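Side-chain contacts in exosome complex exonuclease RRP46 homolog (Oryza sativa Japonica Group, PDB 3HKM), which probably works in the exosome 3'->5' exoribonuclease complex, binds double-stranded DNA and single-stranded RNA, and has hydrolytic DNase and phosphorolytic RNase activities in vitro: residues E81-R86 with S114-A119; T102-Q107 with N121-A126; R86-I91 with A125-A130. One frame throughout, in Å; residues are numbered along the deposited sequence.

Overall arrangement
The three contacts fill one continuous apolar core between helices 77-91 and 115-130 and strand 100-110. Contacts 1 and 3 join the same two helices, at successive levels whose centres are about 11 Å apart, and contact 2 sets helix 115-130 on the strand beneath. The centre of contact 2 is about 10 Å from that of contact 1 and about 7 Å from that of contact 3. Contact 1 reaches contact 2 through Ala119 CB, 3.8 Å from Leu106 CG, and Leu84 CD1, 4.1 Å from Cys123 SG. Contact 3 reaches it through Leu88 CD1, also 3.8 Å from Val104 CG2.

Contact 1. Residues E81-R86 with S114-A119; sequences EMTLKR and SLLPCA
Leu84 and Leu116 have the nearest CA atoms across the two segments, 7.6 Å apart; the helical segments run in roughly the same direction, at an angle of 35°, with axes 10.4 Å apart. Leu116 bridges most of that gap: its CG stands anti to the backbone N (chi1 -160°), and leucine's forked end lets one side chain serve both Thr83 and Leu84 on the facing helix. CD1 meets the methyl of Thr83, 3.9 Å from CG2, the two side chains crossing at a slant. CD2 lies at a looser 4.5 Å from Leu84 CB. Helices 77-91 and 115-130 lie together on one face of the five-stranded sheet of the RNase PH domain, an alpha/beta arrangement of the ribosomal protein S5 type, and Leu84 also packs down on Val64, Trp66 and Leu106 of that sheet. Threonine suits its buried place because its two branches divide the work: OG1 bonds back to Glu79 O within the helix, while CG2 offers carbon to Leu116. Farther along, Leu84 CD1 comes to 4.1 Å from Ala119 O. The small Ala119 lets the leucine come close to the helix backbone, its own methyl resting on Leu106.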
loop_
_atom_site.group_PDB
_atom_site.type_symbol
_atom_site.label_atom_id
_atom_site.label_comp_id
_atom_site.label_asym_id
_atom_site.label_seq_id
_atom_site.Cartn_x
_atom_site.Cartn_y
_atom_site.Cartn_z
ATOM N N GLU A 81 7.355 6.695 -2.261
ATOM C CA GLU A 81 6.862 7.743 -1.372
ATOM C C GLU A 81 5.819 8.571 -2.102
ATOM O O GLU A 81 4.781 8.930 -1.528
ATOM C CB GLU A 81 8.017 8.640 -0.918
ATOM C CG GLU A 81 7.605 9.839 -0.073
ATOM C CD GLU A 81 8.794 10.690 0.372
ATOM O OE1 GLU A 81 8.901 10.991 1.581
ATOM O OE2 GLU A 81 9.631 11.046 -0.481
ATOM N N MET A 82 6.109 8.849 -3.377
ATOM C CA MET A 82 5.249 9.642 -4.252
ATOM C C MET A 82 3.949 8.911 -4.575
ATOM O O MET A 82 2.861 9.461 -4.417
ATOM C CB MET A 82 6.002 9.993 -5.543
ATOM C CG MET A 82 5.357 11.075 -6.403
ATOM S SD MET A 82 3.939 10.521 -7.392
ATOM C CE MET A 82 4.688 9.222 -8.384
ATOM N N THR A 83 4.063 7.665 -5.021
ATOM C CA THR A 83 2.882 6.883 -5.355
ATOM C C THR A 83 1.964 6.761 -4.146
ATOM O O THR A 83 0.756 6.978 -4.250
ATOM C CB THR A 83 3.252 5.482 -5.883
ATOM O OG1 THR A 83 4.233 5.605 -6.920
ATOM C CG2 THR A 83 2.022 4.782 -6.439
ATOM N N LEU A 84 2.555 6.426 -3.001
ATOM C CA LEU A 84 1.842 6.310 -1.727
ATOM C C LEU A 84 1.058 7.583 -1.377
ATOM O O LEU A 84 -0.103 7.510 -0.979
ATOM C CB LEU A 84 2.831 5.949 -0.612
ATOM C CG LEU A 84 2.320 5.595 0.789
ATOM C CD1 LEU A 84 1.268 4.492 0.751
ATOM C CD2 LEU A 84 3.496 5.187 1.659
ATOM N N LYS A 85 1.685 8.747 -1.551
ATOM C CA LYS A 85 1.029 10.033 -1.285
ATOM C C LYS A 85 -0.150 10.263 -2.247
ATOM O O LYS A 85 -1.208 10.724 -1.835
ATOM C CB LYS A 85 2.048 11.188 -1.366
ATOM C CG LYS A 85 1.730 12.446 -0.511
ATOM C CD LYS A 85 2.736 13.581 -0.797
ATOM C CE LYS A 85 2.731 14.709 0.257
ATOM N NZ LYS A 85 3.804 14.610 1.303
ATOM N N ARG A 86 0.039 9.935 -3.521
ATOM C CA ARG A 86 -1.033 10.003 -4.515
ATOM C C ARG A 86 -2.203 9.132 -4.114
ATOM O O ARG A 86 -3.356 9.542 -4.204
ATOM C CB ARG A 86 -0.538 9.507 -5.876
ATOM C CG ARG A 86 0.028 10.558 -6.821
ATOM C CD ARG A 86 0.997 9.905 -7.829
ATOM N NE ARG A 86 0.367 8.970 -8.772
ATOM C CZ ARG A 86 0.098 7.684 -8.525
ATOM N NH1 ARG A 86 0.384 7.140 -7.349
ATOM N NH2 ARG A 86 -0.467 6.929 -9.460
ATOM N N SER A 114 7.060 -7.016 -3.129
ATOM C CA SER A 114 5.783 -6.294 -3.067
ATOM C C SER A 114 5.775 -5.223 -1.970
ATOM O O SER A 114 4.821 -5.114 -1.203
ATOM C CB SER A 114 4.607 -7.262 -2.903
ATOM O OG SER A 114 4.416 -8.030 -4.075
ATOM N N LEU A 115 6.844 -4.433 -1.910
ATOM C CA LEU A 115 7.022 -3.442 -0.847
ATOM C C LEU A 115 6.042 -2.267 -0.928
ATOM O O LEU A 115 5.537 -1.801 0.091
ATOM C CB LEU A 115 8.462 -2.920 -0.833
ATOM C CG LEU A 115 8.801 -2.026 0.362
ATOM C CD1 LEU A 115 8.543 -2.765 1.672
ATOM C CD2 LEU A 115 10.241 -1.527 0.291
ATOM N N LEU A 116 5.772 -1.785 -2.132
ATOM C CA LEU A 116 4.862 -0.657 -2.280
ATOM C C LEU A 116 3.408 -1.097 -2.023
ATOM O O LEU A 116 2.659 -0.405 -1.319
ATOM C CB LEU A 116 5.035 -0.001 -3.651
ATOM C CG LEU A 116 4.544 1.433 -3.868
ATOM C CD1 LEU A 116 3.437 1.501 -4.902
ATOM C CD2 LEU A 116 4.140 2.114 -2.558
ATOM N N PRO A 117 2.999 -2.246 -2.589
ATOM C CA PRO A 117 1.666 -2.751 -2.238
ATOM C C PRO A 117 1.534 -3.032 -0.739
ATOM O O PRO A 117 0.478 -2.777 -0.160
ATOM C CB PRO A 117 1.568 -4.052 -3.038
ATOM C CG PRO A 117 2.429 -3.826 -4.213
ATOM C CD PRO A 117 3.597 -3.015 -3.694
ATOM N N CYS A 118 2.588 -3.546 -0.114
ATOM C CA CYS A 118 2.556 -3.796 1.323
ATOM C C CYS A 118 2.421 -2.481 2.098
ATOM O O CYS A 118 1.570 -2.362 2.995
ATOM C CB CYS A 118 3.808 -4.550 1.774
ATOM S SG CYS A 118 3.879 -4.913 3.553
ATOM N N ALA A 119 3.255 -1.500 1.748
ATOM C CA ALA A 119 3.226 -0.192 2.404
ATOM C C ALA A 119 1.871 0.486 2.241
ATOM O O ALA A 119 1.387 1.145 3.154
ATOM C CB ALA A 119 4.340 0.699 1.867
#

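Contact 2. Residues T102-Q107 with N121-A126; sequences TSVILQ and NACCAA
Val104 and Leu106 both hold a branch anti to the backbone N, CG1 of the valine at chi1 -177° and CG of the leucine much the same, while Cys123 turns its SG to the side of its own N (chi1 -81°); these torsions bring two methyls and one sulfur together. The setting is the layered alpha/beta core of the RNase PH domain, in which helix 115-130 packs on the sheet that contains strand 100-110. This strand pairs in parallel with strand 61-67, and the chain joins the two through helix 77-91 in a left-handed beta-alpha-beta crossover, as in other members of the ribosomal protein S5 fold.

The CA atoms of Leu106 and Cys123, the nearest across the two segments, are 7.5 Å apart. Strand alternation places Val104 and Leu106 on the helix-covered face, whereas Ile105 between them points away and packs on Val65 and Lys67. A beta-branched valine suits an extended chain and presents a short, stiff surface to the helix. Leucine is longer: its CB does not aim at the helix, yet CD2 bends in to reach it and comes to 4.7 Å from Ala122 CB. Alanine is well placed there, since its lone methyl lets the helix settle on the sheet, against Val40 and Trp33 as well. Cysteine is compact yet polarisable, and Leu84 and Leu88 of helix 77-91 complete its apolar surroundings. Its sulfur takes the two strand side chains from different directions, about 109° apart: Val104 CG1 lies 3.6 Å from Cys123 SG, and Leu106 CD2 lies 4.0 Å from that same sulfur.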
loop_
_atom_site.group_PDB
_atom_site.type_symbol
_atom_site.label_atom_id
_atom_site.label_comp_id
_atom_site.label_asym_id
_atom_site.label_seq_id
_atom_site.Cartn_x
_atom_site.Cartn_y
_atom_site.Cartn_z
ATOM N N THR A 102 -2.858 15.593 8.261
ATOM C CA THR A 102 -2.601 14.241 8.720
ATOM C C THR A 102 -1.277 13.752 8.131
ATOM O O THR A 102 -1.127 13.650 6.918
ATOM C CB THR A 102 -3.762 13.311 8.328
ATOM O OG1 THR A 102 -4.972 13.794 8.928
ATOM C CG2 THR A 102 -3.505 11.888 8.786
ATOM N N SER A 103 -0.309 13.467 8.996
ATOM C CA SER A 103 1.003 13.035 8.539
ATOM C C SER A 103 1.167 11.532 8.676
ATOM O O SER A 103 1.007 10.973 9.759
ATOM C CB SER A 103 2.118 13.743 9.312
ATOM O OG SER A 103 1.934 15.148 9.297
ATOM N N VAL A 104 1.504 10.892 7.567
ATOM C CA VAL A 104 1.754 9.465 7.536
ATOM C C VAL A 104 3.256 9.199 7.458
ATOM O O VAL A 104 3.953 9.747 6.600
ATOM C CB VAL A 104 1.057 8.823 6.318
ATOM C CG1 VAL A 104 1.256 7.315 6.312
ATOM C CG2 VAL A 104 -0.419 9.179 6.308
ATOM N N ILE A 105 3.757 8.372 8.365
ATOM C CA ILE A 105 5.132 7.911 8.284
ATOM C C ILE A 105 5.154 6.417 8.018
ATOM O O ILE A 105 4.478 5.646 8.685
ATOM C CB ILE A 105 5.940 8.233 9.552
ATOM C CG1 ILE A 105 6.038 9.746 9.739
ATOM C CG2 ILE A 105 7.337 7.635 9.456
ATOM C CD1 ILE A 105 7.076 10.160 10.751
ATOM N N LEU A 106 5.923 6.028 7.012
ATOM C CA LEU A 106 6.051 4.642 6.617
ATOM C C LEU A 106 7.495 4.210 6.844
ATOM O O LEU A 106 8.415 4.742 6.233
ATOM C CB LEU A 106 5.647 4.477 5.150
ATOM C CG LEU A 106 5.472 3.070 4.572
ATOM C CD1 LEU A 106 6.809 2.416 4.242
ATOM C CD2 LEU A 106 4.647 2.202 5.510
ATOM N N GLN A 107 7.687 3.264 7.750
ATOM C CA GLN A 107 9.011 2.754 8.053
ATOM C C GLN A 107 9.142 1.319 7.560
ATOM O O GLN A 107 8.423 0.425 8.022
ATOM C CB GLN A 107 9.266 2.819 9.558
ATOM C CG GLN A 107 10.523 2.080 10.014
ATOM C CD GLN A 107 11.807 2.767 9.566
ATOM O OE1 GLN A 107 12.613 2.194 8.821
ATOM N NE2 GLN A 107 11.996 4.005 10.008
ATOM N N ASN A 121 -1.213 -1.097 1.803
ATOM C CA ASN A 121 -2.134 -1.791 2.699
ATOM C C ASN A 121 -1.920 -1.420 4.164
ATOM O O ASN A 121 -2.873 -1.201 4.913
ATOM C CB ASN A 121 -1.966 -3.299 2.541
ATOM C CG ASN A 121 -2.298 -3.777 1.148
ATOM O OD1 ASN A 121 -1.629 -4.654 0.609
ATOM N ND2 ASN A 121 -3.330 -3.202 0.556
ATOM N N ALA A 122 -0.654 -1.388 4.565
ATOM C CA ALA A 122 -0.262 -0.981 5.908
ATOM C C ALA A 122 -0.842 0.382 6.264
ATOM O O ALA A 122 -1.335 0.597 7.371
ATOM C CB ALA A 122 1.248 -0.938 5.996
ATOM N N CYS A 123 -0.765 1.304 5.310
ATOM C CA CYS A 123 -1.153 2.689 5.527
ATOM C C CYS A 123 -2.651 2.832 5.543
ATOM O O CYS A 123 -3.185 3.683 6.252
ATOM C CB CYS A 123 -0.546 3.594 4.457
ATOM S SG CYS A 123 1.164 4.035 4.798
ATOM N N CYS A 124 -3.334 2.009 4.756
ATOM C CA CYS A 124 -4.795 2.010 4.772
ATOM C C CYS A 124 -5.307 1.542 6.125
ATOM O O CYS A 124 -6.311 2.048 6.628
ATOM C CB CYS A 124 -5.369 1.122 3.671
ATOM S SG CYS A 124 -7.174 0.974 3.751
ATOM N N ALA A 125 -4.611 0.576 6.712
ATOM C CA ALA A 125 -4.988 0.062 8.025
ATOM C C ALA A 125 -4.754 1.092 9.123
ATOM O O ALA A 125 -5.600 1.271 9.999
ATOM C CB ALA A 125 -4.239 -1.216 8.333
ATOM N N ALA A 126 -3.604 1.762 9.079
ATOM C CA ALA A 126 -3.262 2.767 10.081
ATOM C C ALA A 126 -4.183 3.999 10.032
ATOM O O ALA A 126 -4.556 4.533 11.071
ATOM C CB ALA A 126 -1.814 3.174 9.953
#

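Contact 3. Residues R86-I91 with A125-A130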
loop_
_atom_site.group_PDB
_atom_site.type_symbol
_atom_site.label_atom_id
_atom_site.label_comp_id
_atom_site.label_asym_id
_atom_site.label_seq_id
_atom_site.Cartn_x
_atom_site.Cartn_y
_atom_site.Cartn_z
ATOM N N ARG A 86 0.039 9.935 -3.521
ATOM C CA ARG A 86 -1.033 10.003 -4.515
ATOM C C ARG A 86 -2.203 9.132 -4.114
ATOM O O ARG A 86 -3.356 9.542 -4.204
ATOM C CB ARG A 86 -0.538 9.507 -5.876
ATOM C CG ARG A 86 0.028 10.558 -6.821
ATOM C CD ARG A 86 0.997 9.905 -7.829
ATOM N NE ARG A 86 0.367 8.970 -8.772
ATOM C CZ ARG A 86 0.098 7.684 -8.525
ATOM N NH1 ARG A 86 0.384 7.140 -7.349
ATOM N NH2 ARG A 86 -0.467 6.929 -9.460
ATOM N N THR A 87 -1.886 7.909 -3.704
ATOM C CA THR A 87 -2.881 6.894 -3.371
ATOM C C THR A 87 -3.672 7.257 -2.119
ATOM O O THR A 87 -4.894 7.102 -2.077
ATOM C CB THR A 87 -2.211 5.526 -3.124
ATOM O OG1 THR A 87 -1.371 5.182 -4.232
ATOM C CG2 THR A 87 -3.264 4.451 -2.935
ATOM N N LEU A 88 -2.969 7.736 -1.097
ATOM C CA LEU A 88 -3.603 8.067 0.164
ATOM C C LEU A 88 -4.478 9.304 0.039
ATOM O O LEU A 88 -5.623 9.295 0.473
ATOM C CB LEU A 88 -2.565 8.266 1.261
ATOM C CG LEU A 88 -1.845 7.022 1.761
ATOM C CD1 LEU A 88 -1.150 7.365 3.043
ATOM C CD2 LEU A 88 -2.817 5.874 1.978
ATOM N N GLN A 89 -3.933 10.366 -0.549
ATOM C CA GLN A 89 -4.705 11.579 -0.793
ATOM C C GLN A 89 -5.972 11.229 -1.574
ATOM O O GLN A 89 -7.037 11.821 -1.373
ATOM C CB GLN A 89 -3.858 12.615 -1.548
ATOM C CG GLN A 89 -2.707 13.169 -0.721
ATOM C CD GLN A 89 -1.840 14.161 -1.472
ATOM O OE1 GLN A 89 -1.679 14.075 -2.689
ATOM N NE2 GLN A 89 -1.265 15.107 -0.741
ATOM N N SER A 90 -5.839 10.243 -2.453
ATOM C CA SER A 90 -6.942 9.739 -3.260
ATOM C C SER A 90 -8.077 9.126 -2.435
ATOM O O SER A 90 -9.251 9.457 -2.640
ATOM C CB SER A 90 -6.423 8.705 -4.264
ATOM O OG SER A 90 -7.490 8.127 -4.991
ATOM N N ILE A 91 -7.736 8.237 -1.507
ATOM C CA ILE A 91 -8.769 7.501 -0.780
ATOM C C ILE A 91 -9.332 8.268 0.401
ATOM O O ILE A 91 -10.426 7.978 0.852
ATOM C CB ILE A 91 -8.276 6.128 -0.278
ATOM C CG1 ILE A 91 -7.433 6.290 0.988
ATOM C CG2 ILE A 91 -7.534 5.368 -1.382
ATOM C CD1 ILE A 91 -6.958 4.974 1.580
ATOM N N ALA A 125 -4.611 0.576 6.712
ATOM C CA ALA A 125 -4.988 0.062 8.025
ATOM C C ALA A 125 -4.754 1.092 9.123
ATOM O O ALA A 125 -5.600 1.271 9.999
ATOM C CB ALA A 125 -4.239 -1.216 8.333
ATOM N N ALA A 126 -3.604 1.762 9.079
ATOM C CA ALA A 126 -3.262 2.767 10.081
ATOM C C ALA A 126 -4.183 3.999 10.032
ATOM O O ALA A 126 -4.556 4.533 11.071
ATOM C CB ALA A 126 -1.814 3.174 9.953
ATOM N N LEU A 127 -4.551 4.442 8.832
ATOM C CA LEU A 127 -5.522 5.531 8.673
ATOM C C LEU A 127 -6.857 5.172 9.304
ATOM O O LEU A 127 -7.472 5.984 10.000
ATOM C CB LEU A 127 -5.761 5.839 7.194
ATOM C CG LEU A 127 -4.628 6.472 6.389
ATOM C CD1 LEU A 127 -4.900 6.304 4.906
ATOM C CD2 LEU A 127 -4.473 7.935 6.762
ATOM N N VAL A 128 -7.319 3.960 9.025
ATOM C CA VAL A 128 -8.571 3.488 9.598
ATOM C C VAL A 128 -8.479 3.511 11.117
ATOM O O VAL A 128 -9.406 3.956 11.799
ATOM C CB VAL A 128 -8.920 2.068 9.111
ATOM C CG1 VAL A 128 -10.028 1.473 9.961
ATOM C CG2 VAL A 128 -9.315 2.107 7.656
ATOM N N PHE A 129 -7.351 3.041 11.646
ATOM C CA PHE A 129 -7.166 2.992 13.086
ATOM C C PHE A 129 -7.049 4.369 13.728
ATOM O O PHE A 129 -7.410 4.537 14.888
ATOM C CB PHE A 129 -5.952 2.157 13.469
ATOM C CG PHE A 129 -5.746 2.068 14.951
ATOM C CD1 PHE A 129 -6.626 1.334 15.745
ATOM C CD2 PHE A 129 -4.701 2.739 15.564
ATOM C CE1 PHE A 129 -6.452 1.259 17.117
ATOM C CE2 PHE A 129 -4.531 2.671 16.935
ATOM C CZ PHE A 129 -5.402 1.923 17.710
ATOM N N ALA A 130 -6.529 5.339 12.981
ATOM C CA ALA A 130 -6.386 6.709 13.473
ATOM C C ALA A 130 -7.695 7.495 13.354
ATOM O O ALA A 130 -7.784 8.641 13.797
ATOM C CB ALA A 130 -5.275 7.427 12.729
#
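No flat group enters the meeting of Leu88 and Ile91 with Leu127: there is neither a ring face nor an amide edge in it, and the one aromatic ring in the two segments, that of Phe129, packs instead on Asn22 in a loop. The contact is made by methyl groups. Leu127 CD1 lies 3.6 Å from Leu88 CD2 and 4.1 Å from Ile91 CD1. Since Leu88 CD2 and Ile91 CD1 are themselves 4.3 Å apart, the Leu127 methyl sits over the groove between two side chains one helical turn apart, and the Leu127 side chain runs at a slant to each of them.

The helix backbones are well separated here, with 9.1 Å between the CA atoms of Leu88 and Leu127, their nearest pair, and it takes long aliphatic side chains from both to close the distance. The segments are the C-terminal parts of helices 77-91 and 115-130, the pair that packs on one face of the five-stranded sheet of the RNase PH domain. Leu88 also rests on Ile62 and Val64 of strand 61-67, and Leu127 on Val44 of strand 38-49, so each leucine fills both a helix-helix and a helix-sheet interface.

Ile91, the last residue of its helix, takes a less usual shape: CG1 stands between the backbone N and the carbonyl carbon (chi1 79°), a cramped place for it, and from there the extended branch carries CD1 to Leu127. Ile195, from a loop, packs on the same side chain, and the Ile91 backbone is hydrogen-bonded to that of Lys135, in the chain following helix 115-130.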